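Local structure of phosphoribosyl-AMP cyclohydrolase (Medicago truncatula, 7BGM) at residues A[30-35]-A[70-75]; A[76-81]-A[87-92]; A[150-155]-A[197-202]. The protein catalyses the second and third steps of histidine biosynthesis, probably by splitting diphosphate from phosphoribosyl-ATP and then hydrolysing phosphoribosyl-AMP. One frame throughout, in Å; residues are numbered along the deposited sequence.

Contact 1 of 3, residues A[30-35]-A[70-75]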
ATOM      1  N   ALA A  30       0.508  -2.896  -2.097  1.00 20.65           N
ATOM      2  CA  ALA A  30      -0.064  -3.081  -3.425  1.00 21.38           C
ATOM      3  C   ALA A  30      -1.217  -4.066  -3.375  1.00 20.40           C
ATOM      4  O   ALA A  30      -1.127  -5.127  -2.732  1.00 20.82           O
ATOM      5  CB  ALA A  30       1.016  -3.601  -4.387  1.00 20.67           C
ATOM      6  N   ILE A  31      -2.311  -3.722  -4.062  1.00 17.84           N
ATOM      7  CA  ILE A  31      -3.401  -4.674  -4.212  1.00 19.47           C
ATOM      8  C   ILE A  31      -3.012  -5.663  -5.307  1.00 19.05           C
ATOM      9  O   ILE A  31      -2.729  -5.267  -6.449  1.00 21.74           O
ATOM     10  CB  ILE A  31      -4.708  -3.962  -4.541  1.00 17.98           C
ATOM     11  CG1 ILE A  31      -5.093  -3.029  -3.344  1.00 18.32           C
ATOM     12  CG2 ILE A  31      -5.824  -4.961  -4.845  1.00 19.81           C
ATOM     13  CD1 ILE A  31      -6.206  -2.020  -3.629  1.00 20.95           C
ATOM     14  N   LEU A  32      -2.963  -6.949  -4.946  1.00 17.94           N
ATOM     15  CA  LEU A  32      -2.513  -7.988  -5.859  1.00 19.86           C
ATOM     16  C   LEU A  32      -3.629  -8.424  -6.792  1.00 20.93           C
ATOM     17  O   LEU A  32      -3.397  -8.619  -8.004  1.00 22.00           O
ATOM     18  CB  LEU A  32      -2.021  -9.198  -5.056  1.00 21.40           C
ATOM     19  CG  LEU A  32      -0.901  -8.873  -4.037  1.00 22.64           C
ATOM     20  CD1 LEU A  32      -0.536 -10.085  -3.156  1.00 25.02           C
ATOM     21  CD2 LEU A  32       0.333  -8.333  -4.769  1.00 24.67           C
ATOM     22  N   MET A  33      -4.812  -8.674  -6.223  1.00 18.88           N
ATOM     23  CA  MET A  33      -5.946  -9.204  -7.005  1.00 18.78           C
ATOM     24  C   MET A  33      -7.178  -9.100  -6.116  1.00 20.52           C
ATOM     25  O   MET A  33      -7.072  -8.970  -4.888  1.00 21.20           O
ATOM     26  CB  MET A  33      -5.744 -10.681  -7.448  1.00 20.55           C
ATOM     27  CG  MET A  33      -5.625 -11.620  -6.249  1.00 23.42           C
ATOM     28  SD  MET A  33      -5.568 -13.371  -6.695  1.00 28.11           S
ATOM     29  CE  MET A  33      -7.269 -13.668  -7.186  1.00 30.13           C
ATOM     30  N   GLN A  34      -8.351  -9.218  -6.740  1.00 20.70           N
ATOM     31  CA  GLN A  34      -9.582  -9.243  -5.979  1.00 19.64           C
ATOM     32  C   GLN A  34     -10.477 -10.310  -6.588  1.00 22.68           C
ATOM     33  O   GLN A  34     -10.558 -10.425  -7.823  1.00 24.95           O
ATOM     34  CB  GLN A  34     -10.277  -7.867  -5.982  1.00 19.14           C
ATOM     35  CG  GLN A  34     -11.697  -7.873  -5.340  1.00 20.40           C
ATOM     36  CD  GLN A  34     -12.816  -8.007  -6.396  1.00 21.44           C
ATOM     37  OE1 GLN A  34     -12.933  -7.182  -7.306  1.00 23.27           O
ATOM     38  NE2 GLN A  34     -13.642  -9.038  -6.258  1.00 25.53           N
ATOM     39  N   GLY A  35     -11.048 -11.150  -5.705  1.00 23.37           N
ATOM     40  CA  GLY A  35     -12.025 -12.126  -6.109  1.00 23.60           C
ATOM     41  C   GLY A  35     -13.159 -12.244  -5.122  1.00 23.58           C
ATOM     42  O   GLY A  35     -13.515 -11.265  -4.462  1.00 24.15           O
ATOM     43  N   ASN A  70       2.687 -19.320  -7.847  1.00 26.94           N
ATOM     44  CA  ASN A  70       2.805 -17.988  -7.255  1.00 27.92           C
ATOM     45  C   ASN A  70       1.769 -17.818  -6.143  1.00 28.10           C
ATOM     46  O   ASN A  70       0.828 -17.021  -6.237  1.00 27.85           O
ATOM     47  CB  ASN A  70       2.671 -16.924  -8.338  1.00 30.64           C
ATOM     48  CG  ASN A  70       3.818 -16.991  -9.325  1.00 32.30           C
ATOM     49  OD1 ASN A  70       4.932 -17.344  -8.932  1.00 36.56           O
ATOM     50  ND2 ASN A  70       3.566 -16.685 -10.604  1.00 35.93           N
ATOM     51  N   PHE A  71       1.974 -18.587  -5.066  1.00 26.88           N
ATOM     52  CA  PHE A  71       1.068 -18.534  -3.925  1.00 23.03           C
ATOM     53  C   PHE A  71       1.134 -17.182  -3.225  1.00 23.73           C
ATOM     54  O   PHE A  71       2.156 -16.481  -3.241  1.00 25.40           O
ATOM     55  CB  PHE A  71       1.401 -19.622  -2.906  1.00 26.08           C
ATOM     56  CG  PHE A  71       1.227 -21.032  -3.439  1.00 28.78           C
ATOM     57  CD1 PHE A  71      -0.045 -21.595  -3.539  1.00 28.52           C
ATOM     58  CD2 PHE A  71       2.317 -21.776  -3.869  1.00 32.74           C
ATOM     59  CE1 PHE A  71      -0.245 -22.875  -4.020  1.00 30.22           C
ATOM     60  CE2 PHE A  71       2.138 -23.075  -4.368  1.00 31.28           C
ATOM     61  CZ  PHE A  71       0.835 -23.624  -4.466  1.00 30.35           C
ATOM     62  N   ILE A  72       0.044 -16.825  -2.575  1.00 23.44           N
ATOM     63  CA  ILE A  72       0.043 -15.663  -1.676  1.00 24.61           C
ATOM     64  C   ILE A  72      -0.023 -16.198  -0.261  1.00 25.83           C
ATOM     65  O   ILE A  72      -1.058 -16.725   0.177  1.00 24.11           O
ATOM     66  CB  ILE A  72      -1.095 -14.677  -1.978  1.00 23.30           C
ATOM     67  CG1 ILE A  72      -1.015 -14.191  -3.441  1.00 23.80           C
ATOM     68  CG2 ILE A  72      -1.072 -13.480  -0.971  1.00 24.17           C
ATOM     69  CD1 ILE A  72      -2.389 -13.643  -3.942  1.00 23.96           C
ATOM     70  N   ASN A  73       1.084 -16.031   0.475  1.00 24.54           N
ATOM     71  CA  ASN A  73       1.231 -16.576   1.812  1.00 24.77           C
ATOM     72  C   ASN A  73       0.621 -15.598   2.802  1.00 23.59           C
ATOM     73  O   ASN A  73       1.118 -14.475   2.960  1.00 26.46           O
ATOM     74  CB  ASN A  73       2.698 -16.798   2.137  1.00 25.80           C
ATOM     75  CG  ASN A  73       3.347 -17.738   1.172  1.00 30.26           C
ATOM     76  OD1 ASN A  73       3.022 -18.932   1.144  1.00 33.27           O
ATOM     77  ND2 ASN A  73       4.241 -17.210   0.334  1.00 34.79           N
ATOM     78  N   VAL A  74      -0.453 -16.017   3.455  1.00 24.13           N
ATOM     79  CA  VAL A  74      -1.298 -15.104   4.205  1.00 24.97           C
ATOM     80  C   VAL A  74      -0.745 -14.871   5.615  1.00 25.40           C
ATOM     81  O   VAL A  74      -0.560 -15.814   6.393  1.00 27.88           O
ATOM     82  CB  VAL A  74      -2.743 -15.610   4.246  1.00 28.11           C
ATOM     83  CG1 VAL A  74      -3.563 -14.670   5.091  1.00 28.63           C
ATOM     84  CG2 VAL A  74      -3.295 -15.618   2.807  1.00 30.97           C
ATOM     85  N   HIS A  75      -0.526 -13.591   5.945  1.00 24.36           N
ATOM     86  CA  HIS A  75      -0.055 -13.153   7.261  1.00 25.47           C
ATOM     87  C   HIS A  75      -1.188 -12.736   8.199  1.00 25.69           C
ATOM     88  O   HIS A  75      -1.063 -12.867   9.427  1.00 25.63           O
ATOM     89  CB  HIS A  75       0.872 -11.949   7.107  1.00 25.90           C
ATOM     90  CG  HIS A  75       2.251 -12.295   6.659  1.00 28.12           C
ATOM     91  ND1 HIS A  75       2.512 -13.068   5.544  1.00 31.77           N
ATOM     92  CD2 HIS A  75       3.451 -11.948   7.167  1.00 31.30           C
ATOM     93  CE1 HIS A  75       3.822 -13.201   5.405  1.00 28.55           C
ATOM     94  NE2 HIS A  75       4.412 -12.527   6.372  1.00 35.54           N
TER
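Leu-32 and Ile-72 meet tip to tip between two strands that are not paired. Their CA atoms are 9.1 Å apart, so the side chains do all the bridging. One methyl of Leu-32 does the touching. Its CD1 lies 4.1 Å from CG2 of Ile-72 and equally near CG1 and CD1 of that residue, so a single methyl rests among three carbons of the isoleucine. Ile-72 holds CG2 anti to its backbone N and CG1 anti to its carbonyl carbon (chi1 -57°), which turns both branches to the leucine. Met-33 adds a second touch, its SD lying 4.2 Å from Ile-72 CD1. The packed part is buried and apolar. Leu-32 and Met-33 both face Ala-23 of strand 19-25, a classic beta bulge, which is consistent with two consecutive side chains reaching Ile-72. Ile-72 packs on Ala-23 too. In the curled sheet of the cyclohydrolase part, strand 19-25 pairs with 31-37 and 85-92, and 85-92 pairs with 72-74. The contact thus joins two strands that are not neighbours. Around this core lie residues of the AMP site. Met-33 itself binds AMP in a structure of this protein, as do Thr-96, against which Leu-32 packs, and Lys-64, against which Ile-72 packs. The other side of segment 70-75 is looser and polar. His-75 is exposed, and its ND1 reaches Asn-73 O at 3.3 Å. The acceptor lies in the imidazole plane, but the donor stands 42° out of the carbonyl plane. Asn-73 is partly exposed, and its ND2 donates a hydrogen bond to Asp-93 OD1.

Contact 2 of 3, residues A[76-81]-A[87-92]. With ZN (zinc ion), chain D; ZN (zinc ion), chain G.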
ATOM      1  N   ASP A  76      -2.284 -12.214   7.659  1.00 25.18           N
ATOM      2  CA  ASP A  76      -3.419 -11.820   8.478  1.00 25.49           C
ATOM      3  C   ASP A  76      -4.617 -11.715   7.559  1.00 23.14           C
ATOM      4  O   ASP A  76      -4.463 -11.607   6.335  1.00 24.33           O
ATOM      5  CB  ASP A  76      -3.208 -10.508   9.223  1.00 29.82           C
ATOM      6  CG  ASP A  76      -3.915 -10.503  10.638  1.00 37.87           C
ATOM      7  OD1 ASP A  76      -4.987 -11.173  10.853  1.00 36.02           O
ATOM      8  OD2 ASP A  76      -3.385  -9.815  11.531  1.00 43.71           O
ATOM      9  N   VAL A  77      -5.806 -11.718   8.172  1.00 22.84           N
ATOM     10  CA  VAL A  77      -7.093 -11.595   7.480  1.00 24.38           C
ATOM     11  C   VAL A  77      -7.908 -10.548   8.222  1.00 23.77           C
ATOM     12  O   VAL A  77      -8.013 -10.603   9.464  1.00 22.50           O
ATOM     13  CB  VAL A  77      -7.857 -12.932   7.429  1.00 20.28           C
ATOM     14  CG1 VAL A  77      -9.203 -12.731   6.725  1.00 23.62           C
ATOM     15  CG2 VAL A  77      -7.038 -13.993   6.684  1.00 24.11           C
ATOM     16  N   PHE A  78      -8.450  -9.579   7.477  1.00 21.70           N
ATOM     17  CA  PHE A  78      -9.299  -8.538   8.039  1.00 20.89           C
ATOM     18  C   PHE A  78     -10.681  -8.508   7.376  1.00 20.94           C
ATOM     19  O   PHE A  78     -10.803  -8.650   6.148  1.00 23.87           O
ATOM     20  CB  PHE A  78      -8.655  -7.144   7.891  1.00 21.86           C
ATOM     21  CG  PHE A  78      -7.415  -6.931   8.735  1.00 21.49           C
ATOM     22  CD1 PHE A  78      -6.175  -7.396   8.297  1.00 25.23           C
ATOM     23  CD2 PHE A  78      -7.499  -6.329   9.995  1.00 23.54           C
ATOM     24  CE1 PHE A  78      -5.039  -7.233   9.036  1.00 25.76           C
ATOM     25  CE2 PHE A  78      -6.332  -6.138  10.764  1.00 24.22           C
ATOM     26  CZ  PHE A  78      -5.112  -6.631  10.295  1.00 25.69           C
ATOM     27  N   LEU A  79     -11.717  -8.240   8.183  1.00 21.70           N
ATOM     28  CA  LEU A  79     -13.048  -7.904   7.697  1.00 22.11           C
ATOM     29  C   LEU A  79     -13.233  -6.386   7.729  1.00 22.42           C
ATOM     30  O   LEU A  79     -12.657  -5.706   8.592  1.00 22.20           O
ATOM     31  CB  LEU A  79     -14.135  -8.536   8.586  1.00 22.73           C
ATOM     32  CG  LEU A  79     -14.189 -10.048   8.688  1.00 27.57           C
ATOM     33  CD1 LEU A  79     -15.233 -10.540   9.697  1.00 27.20           C
ATOM     34  CD2 LEU A  79     -14.483 -10.583   7.320  1.00 33.32           C
ATOM     35  N   ASP A  80     -14.074  -5.858   6.825  1.00 20.92           N
ATOM     36  CA  ASP A  80     -14.453  -4.444   6.899  1.00 20.18           C
ATOM     37  C   ASP A  80     -15.565  -4.235   7.938  1.00 21.09           C
ATOM     38  O   ASP A  80     -16.051  -5.167   8.598  1.00 22.89           O
ATOM     39  CB  ASP A  80     -14.792  -3.841   5.517  1.00 22.45           C
ATOM     40  CG  ASP A  80     -16.176  -4.191   4.984  1.00 22.73           C
ATOM     41  OD1 ASP A  80     -16.678  -5.258   5.348  1.00 21.60           O
ATOM     42  OD2 ASP A  80     -16.675  -3.391   4.108  1.00 20.31           O
ATOM     43  N   CYS A  81     -15.942  -2.971   8.110  1.00 23.51           N
ATOM     44  CA  CYS A  81     -16.827  -2.584   9.216  1.00 23.42           C
ATOM     45  C   CYS A  81     -18.177  -3.316   9.180  1.00 24.09           C
ATOM     46  O   CYS A  81     -18.732  -3.667  10.235  1.00 28.62           O
ATOM     47  CB  CYS A  81     -17.036  -1.070   9.191  1.00 25.77           C
ATOM     48  SG  CYS A  81     -17.730  -0.463   7.570  1.00 26.89           S
ATOM     49  N   ILE A  87      -9.852  -8.616   3.557  1.00 19.65           N
ATOM     50  CA  ILE A  87      -8.486  -8.501   3.056  1.00 22.88           C
ATOM     51  C   ILE A  87      -7.713  -9.731   3.468  1.00 20.56           C
ATOM     52  O   ILE A  87      -7.657 -10.093   4.663  1.00 20.34           O
ATOM     53  CB  ILE A  87      -7.760  -7.237   3.555  1.00 23.09           C
ATOM     54  CG1 ILE A  87      -8.501  -5.959   3.121  1.00 22.07           C
ATOM     55  CG2 ILE A  87      -6.302  -7.254   2.981  1.00 22.63           C
ATOM     56  CD1 ILE A  87      -7.876  -4.663   3.664  1.00 22.80           C
ATOM     57  N   TYR A  88      -7.085 -10.376   2.469  1.00 17.77           N
ATOM     58  CA  TYR A  88      -6.038 -11.365   2.691  1.00 21.20           C
ATOM     59  C   TYR A  88      -4.708 -10.629   2.618  1.00 21.39           C
ATOM     60  O   TYR A  88      -4.256 -10.257   1.524  1.00 21.83           O
ATOM     61  CB  TYR A  88      -6.071 -12.449   1.612  1.00 21.63           C
ATOM     62  CG  TYR A  88      -7.271 -13.321   1.532  1.00 20.42           C
ATOM     63  CD1 TYR A  88      -8.104 -13.566   2.640  1.00 23.32           C
ATOM     64  CD2 TYR A  88      -7.541 -13.993   0.340  1.00 21.09           C
ATOM     65  CE1 TYR A  88      -9.185 -14.437   2.525  1.00 25.02           C
ATOM     66  CE2 TYR A  88      -8.614 -14.857   0.217  1.00 21.51           C
ATOM     67  CZ  TYR A  88      -9.427 -15.093   1.308  1.00 24.24           C
ATOM     68  OH  TYR A  88     -10.476 -15.987   1.146  1.00 23.59           O
ATOM     69  N   LEU A  89      -4.080 -10.396   3.761  1.00 20.55           N
ATOM     70  CA  LEU A  89      -2.828  -9.642   3.798  1.00 21.15           C
ATOM     71  C   LEU A  89      -1.671 -10.633   3.770  1.00 21.51           C
ATOM     72  O   LEU A  89      -1.535 -11.448   4.681  1.00 23.59           O
ATOM     73  CB  LEU A  89      -2.791  -8.768   5.039  1.00 22.63           C
ATOM     74  CG  LEU A  89      -1.777  -7.630   5.082  1.00 23.75           C
ATOM     75  CD1 LEU A  89      -2.031  -6.577   4.011  1.00 20.88           C
ATOM     76  CD2 LEU A  89      -1.788  -6.991   6.478  1.00 24.12           C
ATOM     77  N   GLY A  90      -0.864 -10.601   2.700  1.00 20.82           N
ATOM     78  CA  GLY A  90       0.079 -11.688   2.506  1.00 23.03           C
ATOM     79  C   GLY A  90       1.246 -11.352   1.607  1.00 24.35           C
ATOM     80  O   GLY A  90       1.333 -10.265   1.041  1.00 22.62           O
ATOM     81  N   LYS A  91       2.152 -12.325   1.474  1.00 25.06           N
ATOM     82  CA  LYS A  91       3.391 -12.166   0.739  1.00 22.74           C
ATOM     83  C   LYS A  91       3.334 -13.034  -0.509  1.00 20.89           C
ATOM     84  O   LYS A  91       3.273 -14.270  -0.385  1.00 24.05           O
ATOM     85  CB  LYS A  91       4.594 -12.564   1.612  1.00 26.64           C
ATOM     86  CG  LYS A  91       5.983 -12.332   0.945  1.00 26.36           C
ATOM     87  CD  LYS A  91       6.321 -10.816   0.876  1.00 26.47           C
ATOM     88  CE  LYS A  91       7.717 -10.557   0.326  1.00 29.00           C
ATOM     89  NZ  LYS A  91       8.068  -9.125   0.228  1.00 26.97           N
ATOM     90  N   PRO A  92       3.390 -12.468  -1.715  1.00 22.85           N
ATOM     91  CA  PRO A  92       3.325 -13.308  -2.921  1.00 23.85           C
ATOM     92  C   PRO A  92       4.664 -13.957  -3.210  1.00 24.88           C
ATOM     93  O   PRO A  92       5.717 -13.353  -2.992  1.00 28.36           O
ATOM     94  CB  PRO A  92       2.959 -12.320  -4.038  1.00 25.46           C
ATOM     95  CG  PRO A  92       3.459 -11.006  -3.529  1.00 27.49           C
ATOM     96  CD  PRO A  92       3.340 -11.036  -2.022  1.00 23.89           C
TER
HETATM   97 ZN    ZN D 302     -18.429  -3.689   3.440  1.00 25.25          ZN
HETATM   98 ZN    ZN G 301     -16.538   1.441   7.138  1.00 26.42          ZN
HETATM   99  O   HOH W   1     -17.737  -3.585   1.431  1.00 30.21           O
HETATM  100  O   HOH W   2     -19.713  -2.268   2.806  1.00 31.77           O
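Asp-76 and Leu-89 form one hydrogen-bonded pair of this antiparallel ladder, and Phe-78 and Ile-87 form the next. Leu-89 N meets Asp-76 O at 2.9 Å, and Asp-76 N returns a longer bond of 3.2 Å to Leu-89 O. Phe-78 N reaches Ile-87 O at 3.0 Å. Ile-87 N reaches Phe-78 O at 2.8 Å. Between them sits the non-hydrogen-bonded pair Val-77 and Tyr-88, where Val-77 CA makes a CH...O contact with Ile-87 O. On one face of the sheet, Phe-78 lies beside Ile-87 and slants across to Leu-89, its CE1 being 4.1 Å from Leu-89 CD2. Leu-89 holds CG anti to its backbone N (chi1 -163°), and its CD2 branch meets the ring. On the other face, CG2 of Val-77 comes within 4.2 Å of Tyr-88 CD1. The tyrosine is fixed further out, where its OH is hydrogen-bonded to Thr-52 O and its ring meets Phe-53. Asp-76 OD1 accepts from Val-77 N on its anti side. Beyond the pairs with segment 87-92, the chain supplies two metal ligands. Asp-80 OD2 binds a zinc ion at 1.9 Å, together with Asp-82, Asp-84 and two waters. Cys-81 SG binds another at 2.3 Å. The whole is a beta hairpin whose first strand continues the sheet into the second subunit and leads on to the zinc that Cys-81 shares with Cys-97 and Cys-104 of that subunit.

Contact 3 of 3, residues A[150-155]-A[197-202]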
ATOM      1  N   SER A 150      19.312  15.561 -16.769  1.00 65.82           N
ATOM      2  CA  SER A 150      18.294  15.142 -15.785  1.00 66.68           C
ATOM      3  C   SER A 150      18.889  14.999 -14.387  1.00 67.23           C
ATOM      4  O   SER A 150      19.907  14.335 -14.221  1.00 68.43           O
ATOM      5  CB  SER A 150      17.645  13.819 -16.195  1.00 66.83           C
ATOM      6  OG  SER A 150      17.230  13.082 -15.047  1.00 64.81           O
ATOM      7  N   TRP A 151      18.248  15.593 -13.376  1.00 66.29           N
ATOM      8  CA  TRP A 151      18.877  15.652 -12.060  1.00 68.32           C
ATOM      9  C   TRP A 151      19.009  14.271 -11.422  1.00 65.46           C
ATOM     10  O   TRP A 151      20.023  13.974 -10.778  1.00 64.91           O
ATOM     11  CB  TRP A 151      18.102  16.570 -11.124  1.00 75.87           C
ATOM     12  CG  TRP A 151      18.583  16.394  -9.726  1.00 84.24           C
ATOM     13  CD1 TRP A 151      17.996  15.647  -8.747  1.00 88.13           C
ATOM     14  CD2 TRP A 151      19.786  16.925  -9.159  1.00 89.65           C
ATOM     15  NE1 TRP A 151      18.747  15.700  -7.598  1.00 90.45           N
ATOM     16  CE2 TRP A 151      19.850  16.479  -7.825  1.00 90.55           C
ATOM     17  CE3 TRP A 151      20.806  17.745  -9.646  1.00 92.24           C
ATOM     18  CZ2 TRP A 151      20.892  16.826  -6.973  1.00 92.48           C
ATOM     19  CZ3 TRP A 151      21.837  18.090  -8.798  1.00 93.35           C
ATOM     20  CH2 TRP A 151      21.876  17.628  -7.478  1.00 92.96           C
ATOM     21  N   THR A 152      17.986  13.427 -11.553  1.00 61.22           N
ATOM     22  CA  THR A 152      18.112  12.063 -11.052  1.00 56.63           C
ATOM     23  C   THR A 152      19.169  11.294 -11.841  1.00 57.12           C
ATOM     24  O   THR A 152      19.979  10.555 -11.265  1.00 55.74           O
ATOM     25  CB  THR A 152      16.751  11.370 -11.109  1.00 53.42           C
ATOM     26  OG1 THR A 152      15.832  12.081 -10.268  1.00 55.50           O
ATOM     27  CG2 THR A 152      16.845   9.922 -10.620  1.00 51.03           C
ATOM     28  N   LYS A 153      19.207  11.487 -13.160  1.00 57.90           N
ATOM     29  CA  LYS A 153      20.208  10.800 -13.964  1.00 58.23           C
ATOM     30  C   LYS A 153      21.623  11.219 -13.571  1.00 61.05           C
ATOM     31  O   LYS A 153      22.542  10.394 -13.605  1.00 59.59           O
ATOM     32  CB  LYS A 153      19.950  11.064 -15.447  1.00 57.90           C
ATOM     33  CG  LYS A 153      20.775  10.199 -16.395  1.00 58.58           C
ATOM     34  CD  LYS A 153      20.443   8.712 -16.257  1.00 58.30           C
ATOM     35  CE  LYS A 153      21.120   7.897 -17.360  1.00 56.85           C
ATOM     36  NZ  LYS A 153      20.875   6.436 -17.245  1.00 57.31           N
ATOM     37  N   ARG A 154      21.810  12.489 -13.180  1.00 64.66           N
ATOM     38  CA  ARG A 154      23.127  12.957 -12.745  1.00 67.15           C
ATOM     39  C   ARG A 154      23.627  12.168 -11.539  1.00 62.54           C
ATOM     40  O   ARG A 154      24.814  11.831 -11.457  1.00 61.95           O
ATOM     41  CB  ARG A 154      23.079  14.449 -12.404  1.00 74.94           C
ATOM     42  CG  ARG A 154      22.728  15.390 -13.555  1.00 83.54           C
ATOM     43  CD  ARG A 154      22.486  16.819 -13.047  1.00 90.24           C
ATOM     44  NE  ARG A 154      23.723  17.576 -12.846  1.00 95.63           N
ATOM     45  CZ  ARG A 154      24.406  17.634 -11.703  1.00 98.47           C
ATOM     46  NH1 ARG A 154      23.988  16.974 -10.633  1.00 98.77           N
ATOM     47  NH2 ARG A 154      25.519  18.358 -11.631  1.00 99.60           N
ATOM     48  N   LEU A 155      22.734  11.864 -10.591  1.00 58.59           N
ATOM     49  CA  LEU A 155      23.134  11.138  -9.388  1.00 53.64           C
ATOM     50  C   LEU A 155      23.417   9.673  -9.684  1.00 51.92           C
ATOM     51  O   LEU A 155      24.309   9.073  -9.072  1.00 52.57           O
ATOM     52  CB  LEU A 155      22.053  11.259  -8.325  1.00 52.74           C
ATOM     53  CG  LEU A 155      21.851  12.647  -7.717  1.00 53.11           C
ATOM     54  CD1 LEU A 155      20.590  12.653  -6.873  1.00 50.27           C
ATOM     55  CD2 LEU A 155      23.049  13.034  -6.877  1.00 53.90           C
ATOM     56  N   ALA A 197      18.592   8.175  -0.902  1.00 32.56           N
ATOM     57  CA  ALA A 197      18.813   6.775  -0.579  1.00 32.10           C
ATOM     58  C   ALA A 197      18.238   5.881  -1.670  1.00 33.70           C
ATOM     59  O   ALA A 197      18.860   4.888  -2.055  1.00 35.27           O
ATOM     60  CB  ALA A 197      18.212   6.431   0.779  1.00 32.08           C
ATOM     61  N   MET A 198      17.044   6.216  -2.181  1.00 32.65           N
ATOM     62  CA  MET A 198      16.451   5.361  -3.201  1.00 30.89           C
ATOM     63  C   MET A 198      17.248   5.368  -4.503  1.00 31.87           C
ATOM     64  O   MET A 198      17.196   4.384  -5.254  1.00 32.59           O
ATOM     65  CB  MET A 198      14.994   5.762  -3.424  1.00 31.30           C
ATOM     66  CG  MET A 198      14.171   5.202  -2.294  1.00 31.22           C
ATOM     67  SD  MET A 198      12.525   5.866  -2.299  1.00 34.26           S
ATOM     68  CE  MET A 198      11.893   5.024  -3.742  1.00 33.50           C
ATOM     69  N   VAL A 199      17.969   6.452  -4.803  1.00 32.43           N
ATOM     70  CA  VAL A 199      18.862   6.419  -5.963  1.00 34.59           C
ATOM     71  C   VAL A 199      19.980   5.406  -5.746  1.00 33.89           C
ATOM     72  O   VAL A 199      20.333   4.641  -6.660  1.00 34.46           O
ATOM     73  CB  VAL A 199      19.410   7.825  -6.278  1.00 34.56           C
ATOM     74  CG1 VAL A 199      20.359   7.776  -7.491  1.00 34.98           C
ATOM     75  CG2 VAL A 199      18.250   8.787  -6.532  1.00 34.86           C
ATOM     76  N   LEU A 200      20.542   5.365  -4.532  1.00 35.58           N
ATOM     77  CA  LEU A 200      21.539   4.342  -4.211  1.00 34.66           C
ATOM     78  C   LEU A 200      20.943   2.939  -4.292  1.00 34.18           C
ATOM     79  O   LEU A 200      21.582   2.018  -4.816  1.00 33.88           O
ATOM     80  CB  LEU A 200      22.151   4.603  -2.825  1.00 33.07           C
ATOM     81  CG  LEU A 200      23.210   3.623  -2.305  1.00 33.21           C
ATOM     82  CD1 LEU A 200      24.216   4.343  -1.364  1.00 33.01           C
ATOM     83  CD2 LEU A 200      22.607   2.435  -1.570  1.00 33.96           C
ATOM     84  N   LEU A 201      19.713   2.746  -3.781  1.00 33.45           N
ATOM     85  CA  LEU A 201      19.088   1.429  -3.917  1.00 33.32           C
ATOM     86  C   LEU A 201      18.999   1.009  -5.378  1.00 34.26           C
ATOM     87  O   LEU A 201      19.243  -0.162  -5.714  1.00 35.25           O
ATOM     88  CB  LEU A 201      17.691   1.425  -3.293  1.00 30.38           C
ATOM     89  CG  LEU A 201      17.572   1.659  -1.789  1.00 28.05           C
ATOM     90  CD1 LEU A 201      16.117   1.494  -1.354  1.00 29.81           C
ATOM     91  CD2 LEU A 201      18.474   0.698  -1.014  1.00 30.02           C
ATOM     92  N   ALA A 202      18.656   1.950  -6.265  1.00 30.74           N
ATOM     93  CA  ALA A 202      18.576   1.619  -7.686  1.00 30.79           C
ATOM     94  C   ALA A 202      19.924   1.159  -8.232  1.00 33.85           C
ATOM     95  O   ALA A 202      19.999   0.188  -9.003  1.00 37.08           O
ATOM     96  CB  ALA A 202      18.067   2.819  -8.480  1.00 31.93           C
TER
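The short helix 151-156 meets the long helix 183-204 where Leu-155 and Val-199 bring their CA atoms to 7.2 Å. Val-199 carries the contact from its side. Its CG1 makes the closer approach. It lies anti to the backbone N (chi1 179°) and comes to 4.0 Å from Leu-155 CB. CG2, beside the backbone N, makes only a looser approach, 4.5 Å from Thr-152 CG2. The two methyls of Val-199 therefore span two residues three apart, about one turn of the short helix. Leu-155 meets Val-199 with the root of its side chain, not the methyl ends. The side chain of Leu-155 also packs on Tyr-195 and His-196 of the long helix and on Leu-161 of helix 159-178. Its CG lies over one face of the Trp-151 indole, 4.1 Å above the plane and shifted toward the rim. Thr-152 is divided in its roles. Its methyl turns to Val-199, while OG1 is hydrogen-bonded to Tyr-195 OH. At the start of the short helix, Ser-150 OG accepts from Lys-153 N at 3.2 Å, with an N-H...O angle of 163°, an ST motif. Ser-150 O takes the helical bond from Arg-154 N. This is the helical pyrophosphohydrolase part, of the MazG clan. Ser-150, Trp-151 and Thr-152 bind AMP in a structure of this protein. Arg-138 and Tyr-195, both next to Thr-152, belong to the same site. The chemistry across the two segments is purely apolar. Between them the short helix rests on the long one through nonpolar packing alone, and the Thr-152 to Tyr-195 hydrogen bond adds a polar tie beside it.

Followed from the N terminus, the contacts come in series, and none nests in or crosses another. Contact 1 closes a loop of 34 residues, bringing strand 72-74 back to strand 31-37. The chain then turns a corner at His-75 and enters contact 2, a hairpin with only five residues between its segments. The two also touch directly: His-75 N to Leu-89 O and Asn-73 O to Lys-91 N are probable hydrogen bonds, so strand 85-92 pairs with both 72-74 and 76-80. Contact 3 closes 41 mostly helical residues in the pyrophosphohydrolase part, tying helix 151-156 to helix 183-204. Its centre lies about 31 Å from that of contact 1 and about 34 Å from that of contact 2. All three reach the second subunit.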